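Local coordinates for flagellar hook protein FlgE (PDB 5AY6), which builds the flagellar hook, the universal joint that probably transmits torque from the rotary motor to the filament, at residues A[238-243]-A[278-283]; A[5-10]-A[169-174]; A[214-219]-A[232-237]; A[244-249]-A[274-279]. One frame throughout, in Å; residues are numbered along the deposited sequence.

Interaction 1. Residues A[238-243]-A[278-283]; sequences TSPTAI and EVQIDL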
# COMPACT_ATOMS: atom_id res chain seq x y z
N THR A 238 5.53 -16.85 -7.65
CA THR A 238 5.37 -17.53 -8.92
C THR A 238 6.42 -17.08 -9.93
O THR A 238 6.81 -15.91 -9.94
CB THR A 238 3.98 -17.29 -9.54
OG1 THR A 238 3.75 -15.88 -9.65
CG2 THR A 238 2.89 -17.92 -8.68
N SER A 239 6.87 -18.02 -10.75
CA SER A 239 7.73 -17.72 -11.89
C SER A 239 7.36 -18.68 -13.01
O SER A 239 7.47 -19.89 -12.84
CB SER A 239 9.21 -17.83 -11.51
OG SER A 239 10.04 -17.30 -12.53
N PRO A 240 6.89 -18.14 -14.15
CA PRO A 240 6.64 -16.72 -14.41
C PRO A 240 5.49 -16.17 -13.56
O PRO A 240 4.70 -16.95 -13.03
CB PRO A 240 6.27 -16.69 -15.89
CG PRO A 240 5.67 -18.02 -16.14
CD PRO A 240 6.46 -18.98 -15.29
N THR A 241 5.43 -14.85 -13.43
CA THR A 241 4.40 -14.21 -12.61
C THR A 241 3.02 -14.62 -13.08
O THR A 241 2.68 -14.48 -14.25
CB THR A 241 4.52 -12.68 -12.64
OG1 THR A 241 4.54 -12.23 -14.01
CG2 THR A 241 5.78 -12.23 -11.94
N ALA A 242 2.22 -15.14 -12.15
CA ALA A 242 0.90 -15.65 -12.49
C ALA A 242 -0.04 -15.56 -11.30
O ALA A 242 0.39 -15.36 -10.17
CB ALA A 242 1.01 -17.09 -12.98
N ILE A 243 -1.34 -15.69 -11.57
CA ILE A 243 -2.33 -15.89 -10.52
C ILE A 243 -3.14 -17.13 -10.84
O ILE A 243 -3.26 -17.51 -12.01
CB ILE A 243 -3.28 -14.68 -10.36
CG1 ILE A 243 -3.95 -14.36 -11.70
CG2 ILE A 243 -2.54 -13.47 -9.83
CD1 ILE A 243 -4.97 -13.25 -11.61
N GLU A 278 -5.82 -20.43 -14.20
CA GLU A 278 -4.44 -20.01 -13.97
C GLU A 278 -4.01 -19.12 -15.13
O GLU A 278 -4.09 -19.52 -16.29
CB GLU A 278 -3.52 -21.22 -13.85
CG GLU A 278 -2.06 -20.90 -13.58
CD GLU A 278 -1.21 -22.15 -13.44
OE1 GLU A 278 -1.74 -23.26 -13.65
OE2 GLU A 278 -0.01 -22.02 -13.14
N VAL A 279 -3.60 -17.89 -14.81
CA VAL A 279 -3.25 -16.92 -15.83
C VAL A 279 -1.87 -16.30 -15.60
O VAL A 279 -1.62 -15.67 -14.57
CB VAL A 279 -4.28 -15.78 -15.90
CG1 VAL A 279 -4.08 -14.97 -17.16
CG2 VAL A 279 -5.69 -16.32 -15.86
N GLN A 280 -0.98 -16.48 -16.56
CA GLN A 280 0.29 -15.78 -16.52
C GLN A 280 0.04 -14.30 -16.80
O GLN A 280 -0.68 -13.95 -17.74
CB GLN A 280 1.27 -16.36 -17.54
CG GLN A 280 2.55 -15.55 -17.66
CD GLN A 280 3.58 -16.22 -18.53
OE1 GLN A 280 3.45 -17.39 -18.89
NE2 GLN A 280 4.63 -15.48 -18.88
N ILE A 281 0.62 -13.43 -15.98
CA ILE A 281 0.47 -12.00 -16.19
C ILE A 281 1.84 -11.38 -16.39
O ILE A 281 2.63 -11.24 -15.45
CB ILE A 281 -0.26 -11.33 -15.01
CG1 ILE A 281 -1.66 -11.92 -14.88
CG2 ILE A 281 -0.31 -9.81 -15.20
CD1 ILE A 281 -2.43 -11.44 -13.67
N ASP A 282 2.12 -11.03 -17.64
CA ASP A 282 3.44 -10.58 -18.06
C ASP A 282 3.53 -9.05 -18.00
O ASP A 282 2.91 -8.35 -18.80
CB ASP A 282 3.73 -11.10 -19.47
CG ASP A 282 5.18 -10.95 -19.88
OD1 ASP A 282 6.02 -10.57 -19.03
OD2 ASP A 282 5.49 -11.22 -21.06
N LEU A 283 4.30 -8.54 -17.04
CA LEU A 283 4.50 -7.10 -16.90
C LEU A 283 5.86 -6.64 -17.41
O LEU A 283 6.26 -5.50 -17.15
CB LEU A 283 4.34 -6.68 -15.44
CG LEU A 283 3.08 -7.06 -14.66
CD1 LEU A 283 3.12 -6.44 -13.27
CD2 LEU A 283 1.83 -6.63 -15.39
O HOH W 1 5.79 -9.87 -14.91
O HOH W 2 5.21 -13.20 -16.81
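The flat carboxamide of Q280 lies between P240 and R6. On one face sits the CB–CG side of the P240 ring, its CG 3.6 Å from Q280 OE1; from the other face comes the guanidinium group of R6. Beyond the nitrogen, Q280 NE2 donates to a water at 3.1 Å, and that water in turn donates to T241 OG1. The Q280 chain runs fully extended (chi1 173°), which carries the amide out to the cis-linked P240. T241 OG1, set between its own N and carbonyl carbon (chi1 53°), donates to I281 O at 2.6 Å and accepts from a second water held by L283 N. T241 O takes I281 N at 2.9 Å. Next along, I243 and V279 form an antiparallel hydrogen-bonded pair, the shorter bond running from V279 N to I243 O at 2.8 Å. On the buried face I243 CD1 meets I281 CD1 obliquely at 3.7 Å. An alanine at Q280 would probably leave P240 less well packed and the water relay to T241 broken. Strand 242-245 is an edge strand of the four-stranded sheet within this chain; 277-291 pairs on its other side with strand 6-12, and F235 packs against T241, I243 and I281.

Interaction 2. Residues A[5-10]-A[169-174]; sequences TRVGVN and VQIPLS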
# COMPACT_ATOMS: atom_id res chain seq x y z
N THR A 5 -5.12 -17.59 -20.79
CA THR A 5 -4.06 -18.22 -20.02
C THR A 5 -2.84 -17.31 -19.86
O THR A 5 -1.98 -17.55 -19.02
CB THR A 5 -3.61 -19.53 -20.68
OG1 THR A 5 -3.19 -19.27 -22.03
CG2 THR A 5 -4.75 -20.53 -20.71
N ARG A 6 -2.75 -16.26 -20.67
CA ARG A 6 -1.62 -15.35 -20.58
C ARG A 6 -1.98 -13.95 -21.04
O ARG A 6 -2.57 -13.77 -22.11
CB ARG A 6 -0.44 -15.87 -21.41
CG ARG A 6 0.79 -14.98 -21.35
CD ARG A 6 1.99 -15.62 -22.04
NE ARG A 6 3.16 -14.74 -21.99
CZ ARG A 6 4.41 -15.15 -22.20
NH1 ARG A 6 4.66 -16.42 -22.47
NH2 ARG A 6 5.41 -14.27 -22.14
N VAL A 7 -1.63 -12.96 -20.23
CA VAL A 7 -1.86 -11.57 -20.59
C VAL A 7 -0.57 -10.77 -20.48
O VAL A 7 0.26 -11.00 -19.60
CB VAL A 7 -2.94 -10.91 -19.70
CG1 VAL A 7 -4.24 -11.70 -19.77
CG2 VAL A 7 -2.48 -10.79 -18.27
N GLY A 8 -0.38 -9.85 -21.42
CA GLY A 8 0.76 -8.96 -21.39
C GLY A 8 0.26 -7.54 -21.17
O GLY A 8 -0.59 -7.05 -21.91
N VAL A 9 0.77 -6.89 -20.13
CA VAL A 9 0.37 -5.52 -19.86
C VAL A 9 1.37 -4.55 -20.46
O VAL A 9 2.56 -4.60 -20.15
CB VAL A 9 0.23 -5.24 -18.36
CG1 VAL A 9 0.04 -3.75 -18.13
CG2 VAL A 9 -0.93 -6.03 -17.77
N ASN A 10 0.88 -3.68 -21.33
CA ASN A 10 1.70 -2.63 -21.90
C ASN A 10 1.16 -1.27 -21.49
O ASN A 10 0.16 -0.80 -22.04
CB ASN A 10 1.74 -2.75 -23.42
CG ASN A 10 2.10 -4.15 -23.88
OD1 ASN A 10 3.05 -4.75 -23.39
ND2 ASN A 10 1.32 -4.68 -24.82
N VAL A 169 -5.39 -0.72 -14.72
CA VAL A 169 -5.33 -1.45 -15.98
C VAL A 169 -6.37 -2.56 -15.96
O VAL A 169 -6.28 -3.46 -15.13
CB VAL A 169 -3.94 -2.04 -16.23
CG1 VAL A 169 -3.92 -2.82 -17.54
CG2 VAL A 169 -2.89 -0.94 -16.25
N GLN A 170 -7.35 -2.50 -16.85
CA GLN A 170 -8.36 -3.55 -16.89
C GLN A 170 -7.88 -4.72 -17.74
O GLN A 170 -7.35 -4.54 -18.84
CB GLN A 170 -9.70 -3.02 -17.42
CG GLN A 170 -10.39 -2.05 -16.48
CD GLN A 170 -11.89 -1.96 -16.73
OE1 GLN A 170 -12.37 -2.31 -17.81
NE2 GLN A 170 -12.63 -1.51 -15.72
N ILE A 171 -8.08 -5.93 -17.22
CA ILE A 171 -7.63 -7.14 -17.89
C ILE A 171 -8.80 -8.10 -18.09
O ILE A 171 -9.17 -8.83 -17.17
CB ILE A 171 -6.53 -7.84 -17.10
CG1 ILE A 171 -5.40 -6.87 -16.77
CG2 ILE A 171 -5.99 -9.02 -17.88
CD1 ILE A 171 -4.36 -7.44 -15.82
N PRO A 172 -9.41 -8.07 -19.28
CA PRO A 172 -10.53 -8.96 -19.60
C PRO A 172 -10.09 -10.41 -19.78
O PRO A 172 -9.21 -10.70 -20.60
CB PRO A 172 -11.07 -8.38 -20.91
CG PRO A 172 -9.91 -7.69 -21.52
CD PRO A 172 -9.11 -7.13 -20.38
N LEU A 173 -10.70 -11.32 -19.02
CA LEU A 173 -10.44 -12.74 -19.17
C LEU A 173 -11.64 -13.44 -19.78
O LEU A 173 -12.78 -13.13 -19.45
CB LEU A 173 -10.11 -13.38 -17.81
CG LEU A 173 -8.95 -12.84 -16.98
CD1 LEU A 173 -8.83 -13.64 -15.68
CD2 LEU A 173 -7.65 -12.90 -17.76
N SER A 174 -11.39 -14.38 -20.69
CA SER A 174 -12.43 -15.30 -21.12
C SER A 174 -12.37 -16.54 -20.24
O SER A 174 -11.32 -17.16 -20.10
CB SER A 174 -12.25 -15.69 -22.59
OG SER A 174 -12.37 -14.55 -23.42
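N10 ND2 is gripped by two acceptors, S301 OG and N303 OD1, both on strand 298-304, while N10 OD1 receives the backbone N-H of G289. These bonds lie on the side of strand 6-10 turned away from 169-174; the side turned toward it is purely aliphatic. There V7 and V9 point at V169 and I171, and the two strands run nearly antiparallel (162°) with their axes 9.0 Å apart, a distance set by side chains rather than by backbone pairing. The closest touch is V7 CG1 to I171 CG2, 3.7 Å, where the two side chains cross obliquely. I171 divides its branches between two partners: CG2, anti to the backbone N, meets V7, and the extended arm (chi1 -52°, chi2 172°) takes CD1 to V9 CG2 at 4.2 Å. V9 also meets V169 tip to tip, CG1 to CG1 at 4.1 Å, both methyls being anti to their own N. At the other end L173 swings its tip inward, so that CD2 comes within 4.1 Å of V7 CG1 at about a right angle. V169 goes on to touch V299 and V302, and V7 touches I281. The contact therefore joins the four-stranded sheet to the five-stranded one face to face, as in a beta sandwich. With only methyl groups meeting, its cohesion is probably hydrophobic, with the polar bonds of N10 made away from this interface.

Interaction 3. Residues A[214-219]-A[232-237]; sequences QISTGI and GSLFGT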
# COMPACT_ATOMS: atom_id res chain seq x y z
N GLN A 214 -10.95 -8.76 -4.13
CA GLN A 214 -9.49 -8.71 -4.09
C GLN A 214 -8.86 -10.09 -4.29
O GLN A 214 -9.26 -11.09 -3.68
CB GLN A 214 -9.00 -8.10 -2.78
CG GLN A 214 -7.55 -7.65 -2.83
CD GLN A 214 -7.07 -7.12 -1.50
OE1 GLN A 214 -6.75 -7.89 -0.59
NE2 GLN A 214 -7.01 -5.80 -1.37
N ILE A 215 -7.85 -10.13 -5.16
CA ILE A 215 -7.13 -11.36 -5.50
C ILE A 215 -5.78 -11.40 -4.79
O ILE A 215 -5.41 -12.41 -4.19
CB ILE A 215 -6.93 -11.46 -7.03
CG1 ILE A 215 -8.28 -11.63 -7.73
CG2 ILE A 215 -5.98 -12.61 -7.39
CD1 ILE A 215 -8.21 -11.50 -9.24
N SER A 216 -5.05 -10.29 -4.86
CA SER A 216 -3.74 -10.20 -4.22
C SER A 216 -3.30 -8.76 -4.11
O SER A 216 -3.86 -7.87 -4.74
CB SER A 216 -2.70 -11.00 -5.01
OG SER A 216 -2.48 -10.38 -6.27
N THR A 217 -2.28 -8.52 -3.28
CA THR A 217 -1.74 -7.18 -3.11
C THR A 217 -0.22 -7.24 -3.12
O THR A 217 0.36 -8.30 -2.89
CB THR A 217 -2.21 -6.53 -1.80
OG1 THR A 217 -1.58 -7.18 -0.69
CG2 THR A 217 -3.72 -6.62 -1.66
N GLY A 218 0.42 -6.11 -3.40
CA GLY A 218 1.86 -6.08 -3.43
C GLY A 218 2.42 -4.70 -3.68
O GLY A 218 1.73 -3.81 -4.18
N ILE A 219 3.69 -4.52 -3.31
CA ILE A 219 4.41 -3.30 -3.59
C ILE A 219 5.26 -3.50 -4.84
O ILE A 219 6.05 -4.44 -4.92
CB ILE A 219 5.30 -2.89 -2.41
CG1 ILE A 219 4.44 -2.71 -1.15
CG2 ILE A 219 6.05 -1.61 -2.74
CD1 ILE A 219 5.23 -2.34 0.09
N GLY A 232 7.14 -7.40 -5.77
CA GLY A 232 6.89 -7.80 -4.39
C GLY A 232 6.15 -9.11 -4.30
O GLY A 232 6.49 -10.07 -5.00
N SER A 233 5.11 -9.16 -3.48
CA SER A 233 4.32 -10.37 -3.32
C SER A 233 3.03 -10.34 -4.12
O SER A 233 2.11 -11.10 -3.85
CB SER A 233 3.99 -10.59 -1.85
OG SER A 233 3.14 -9.56 -1.38
N LEU A 234 2.96 -9.45 -5.11
CA LEU A 234 1.75 -9.30 -5.90
C LEU A 234 1.38 -10.61 -6.59
O LEU A 234 0.20 -10.96 -6.68
CB LEU A 234 1.92 -8.18 -6.94
CG LEU A 234 0.69 -7.87 -7.80
CD1 LEU A 234 -0.51 -7.46 -6.95
CD2 LEU A 234 1.02 -6.80 -8.83
N PHE A 235 2.39 -11.32 -7.08
CA PHE A 235 2.17 -12.63 -7.69
C PHE A 235 2.76 -13.73 -6.82
O PHE A 235 3.15 -14.79 -7.32
CB PHE A 235 2.77 -12.70 -9.10
CG PHE A 235 2.29 -11.61 -10.03
CD1 PHE A 235 1.07 -11.73 -10.68
CD2 PHE A 235 3.07 -10.49 -10.26
CE1 PHE A 235 0.64 -10.74 -11.54
CE2 PHE A 235 2.64 -9.50 -11.11
CZ PHE A 235 1.42 -9.62 -11.75
N GLY A 236 2.85 -13.47 -5.52
CA GLY A 236 3.47 -14.42 -4.61
C GLY A 236 4.92 -14.66 -4.97
O GLY A 236 5.70 -13.71 -5.08
N THR A 237 5.29 -15.92 -5.16
CA THR A 237 6.64 -16.27 -5.57
C THR A 237 6.64 -16.97 -6.92
O THR A 237 7.62 -17.61 -7.29
CB THR A 237 7.33 -17.19 -4.55
OG1 THR A 237 6.54 -18.37 -4.37
CG2 THR A 237 7.49 -16.48 -3.20
O HOH W 3 0.74 -10.78 -1.57
O HOH W 4 0.96 -8.94 -0.05
O HOH W 5 4.99 -6.69 -1.60
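S216 points its hydroxyl at the backbone of L234, whose side chain lies alongside the strand. S216 OG stands between its own N and carbonyl carbon (chi1 67°) and from there donates to L234 O at 2.8 Å, lying in the carbonyl plane. The L234 side chain leaves with CG anti to the backbone N (chi1 -177°) and lays its CD1 3.6 Å from S216 OG and close to the T217 carbonyl carbon. Its CG also rides 4.2 Å above one face of the F235 ring, offset toward the rim. T217 and I219 turn their side chains away, so the loop meets bare backbone there, and G218 lets it come near: a beta carbon at G218 would collide with L234 N. Instead of direct backbone pairing, waters fill the seam. T217 O receives two of them, one at 2.8 Å that also donates to S233 O, and another that is hydrogen-bonded to S233 OG at 2.6 Å. A third water accepts from both I219 N and S233 N. S233 O closes the type I turn by taking G236 N at 3.0 Å. The contact begins at a classic beta bulge, where I215 and S216 both face L200, and F235 continues inward to I281 and L283. One direct side-chain bond and three bridging waters fasten the loop after strand 228-230 to strand 214-222, a polar, solvated seam beside an apolar anchor.

Interaction 4. Residues A[244-249]-A[274-279]; sequences TIKSSG and IDEQEV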
# COMPACT_ATOMS: atom_id res chain seq x y z
N THR A 244 -3.69 -17.76 -9.81
CA THR A 244 -4.64 -18.85 -10.00
C THR A 244 -5.93 -18.54 -9.26
O THR A 244 -5.92 -18.31 -8.05
CB THR A 244 -4.09 -20.21 -9.51
OG1 THR A 244 -2.89 -20.54 -10.23
CG2 THR A 244 -5.11 -21.31 -9.72
N ILE A 245 -7.04 -18.51 -9.99
CA ILE A 245 -8.36 -18.38 -9.39
C ILE A 245 -9.00 -19.76 -9.41
O ILE A 245 -9.11 -20.38 -10.47
CB ILE A 245 -9.24 -17.36 -10.12
CG1 ILE A 245 -8.55 -16.00 -10.16
CG2 ILE A 245 -10.60 -17.25 -9.45
CD1 ILE A 245 -9.32 -14.93 -10.91
N LYS A 246 -9.40 -20.27 -8.24
CA LYS A 246 -9.89 -21.64 -8.17
C LYS A 246 -11.28 -21.77 -8.76
O LYS A 246 -12.02 -20.78 -8.86
CB LYS A 246 -9.89 -22.14 -6.72
CG LYS A 246 -8.55 -21.98 -6.03
CD LYS A 246 -7.43 -22.72 -6.76
CE LYS A 246 -7.33 -24.16 -6.29
NZ LYS A 246 -6.17 -24.86 -6.92
N SER A 247 -11.63 -22.99 -9.15
CA SER A 247 -12.91 -23.32 -9.74
C SER A 247 -14.07 -22.91 -8.86
O SER A 247 -13.93 -22.81 -7.64
CB SER A 247 -12.98 -24.83 -10.00
OG SER A 247 -14.24 -25.22 -10.51
N SER A 248 -15.22 -22.66 -9.48
CA SER A 248 -16.45 -22.55 -8.72
C SER A 248 -16.57 -23.81 -7.87
O SER A 248 -16.29 -24.90 -8.36
CB SER A 248 -17.66 -22.39 -9.64
OG SER A 248 -17.60 -21.17 -10.36
N GLY A 249 -16.92 -23.65 -6.60
CA GLY A 249 -17.12 -24.79 -5.73
C GLY A 249 -15.86 -25.43 -5.17
O GLY A 249 -15.96 -26.45 -4.49
N ILE A 274 -17.75 -21.89 -13.33
CA ILE A 274 -16.62 -21.96 -14.25
C ILE A 274 -15.40 -22.61 -13.62
O ILE A 274 -15.31 -22.73 -12.40
CB ILE A 274 -16.24 -20.56 -14.77
CG1 ILE A 274 -15.98 -19.61 -13.60
CG2 ILE A 274 -17.35 -20.00 -15.66
CD1 ILE A 274 -15.62 -18.19 -14.02
N ASP A 275 -14.45 -23.01 -14.47
CA ASP A 275 -13.28 -23.78 -14.06
C ASP A 275 -12.18 -22.93 -13.44
O ASP A 275 -12.16 -21.71 -13.57
CB ASP A 275 -12.69 -24.54 -15.25
CG ASP A 275 -13.65 -25.56 -15.82
OD1 ASP A 275 -14.48 -26.10 -15.06
OD2 ASP A 275 -13.57 -25.83 -17.04
N GLU A 276 -11.25 -23.61 -12.78
CA GLU A 276 -10.02 -22.99 -12.30
C GLU A 276 -9.36 -22.24 -13.44
O GLU A 276 -9.33 -22.73 -14.58
CB GLU A 276 -9.08 -24.04 -11.72
CG GLU A 276 -7.68 -23.54 -11.43
CD GLU A 276 -6.84 -24.59 -10.72
OE1 GLU A 276 -7.33 -25.14 -9.72
OE2 GLU A 276 -5.70 -24.86 -11.17
N GLN A 277 -8.84 -21.05 -13.15
CA GLN A 277 -8.22 -20.24 -14.18
C GLN A 277 -6.85 -19.73 -13.75
O GLN A 277 -6.74 -18.75 -13.02
CB GLN A 277 -9.13 -19.06 -14.54
CG GLN A 277 -8.65 -18.26 -15.75
CD GLN A 277 -9.78 -17.91 -16.71
OE1 GLN A 277 -10.96 -18.04 -16.38
NE2 GLN A 277 -9.41 -17.46 -17.91
N GLU A 278 -5.82 -20.43 -14.20
CA GLU A 278 -4.44 -20.01 -13.97
C GLU A 278 -4.01 -19.12 -15.13
O GLU A 278 -4.09 -19.52 -16.29
CB GLU A 278 -3.52 -21.22 -13.85
CG GLU A 278 -2.06 -20.90 -13.58
CD GLU A 278 -1.21 -22.15 -13.44
OE1 GLU A 278 -1.74 -23.26 -13.65
OE2 GLU A 278 -0.01 -22.02 -13.14
N VAL A 279 -3.60 -17.89 -14.81
CA VAL A 279 -3.25 -16.92 -15.83
C VAL A 279 -1.87 -16.30 -15.60
O VAL A 279 -1.62 -15.67 -14.57
CB VAL A 279 -4.28 -15.78 -15.90
CG1 VAL A 279 -4.08 -14.97 -17.16
CG2 VAL A 279 -5.69 -16.32 -15.86
O HOH W 6 -9.67 -25.17 -8.50
O HOH W 7 -14.34 -27.11 -12.59
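E276, just before strand 277-291, sets out with CG anti to the backbone N (chi1 169°) and reaches along the 244-249 backbone. Its CB lies 3.9 Å from I245 O, its CG packs 3.8 Å from T244 CG2, and CD and OE2 stay over the same methyl. At the tip, OE1 forms a salt bridge with K246 NZ at 3.0 Å, met from above the carboxylate plane, and accepts a water at 2.6 Å that also takes S247 N-H. K246 is bent at chi2 and chi3 and lies beside the glutamate; it makes a cation-pi contact with Y250. An alanine at E276 would remove the carboxylate and probably loosen K246 and the bound water. Beneath, I245 and Q277 form an antiparallel hydrogen-bonded pair, with I245 N to Q277 O at 3.1 Å and almost straight (177°). Past the strand ends, S248 N donates to I274 O at 2.9 Å, and I274 N donates to S248 OG, which also bonds A269 O. The contact prolongs the pairing of strands 242-245 and 277-291 beyond their regular ends, W268 packing against I245, S248 and I274, and Q277 NE2 reaching S174 O on strand 167-174 of the facing sheet.

Interaction 2 comes first along the chain, then interaction 3, and interactions 1 and 4 last, sharing E278 and V279. Interactions 1 and 4 lie on strands 242-245 and 277-291, their centres 14 Å apart. Strand 6-12 joins the same sheet; the centres of interactions 1 and 2 are 11 Å apart, linked by backbone bonds of V7 with Q280 and D282. Interaction 3, between a strand of the five-stranded sheet and the loop after strand 228-230, also 11 Å from interaction 1, reaches it through F235. Interactions 3 and 4, 17 Å apart, meet where I215 touches I245. Together they join two facing sheets, one with first strand 6-12 beside strands of the FlaE D2 range, consistent with one hook-subunit module.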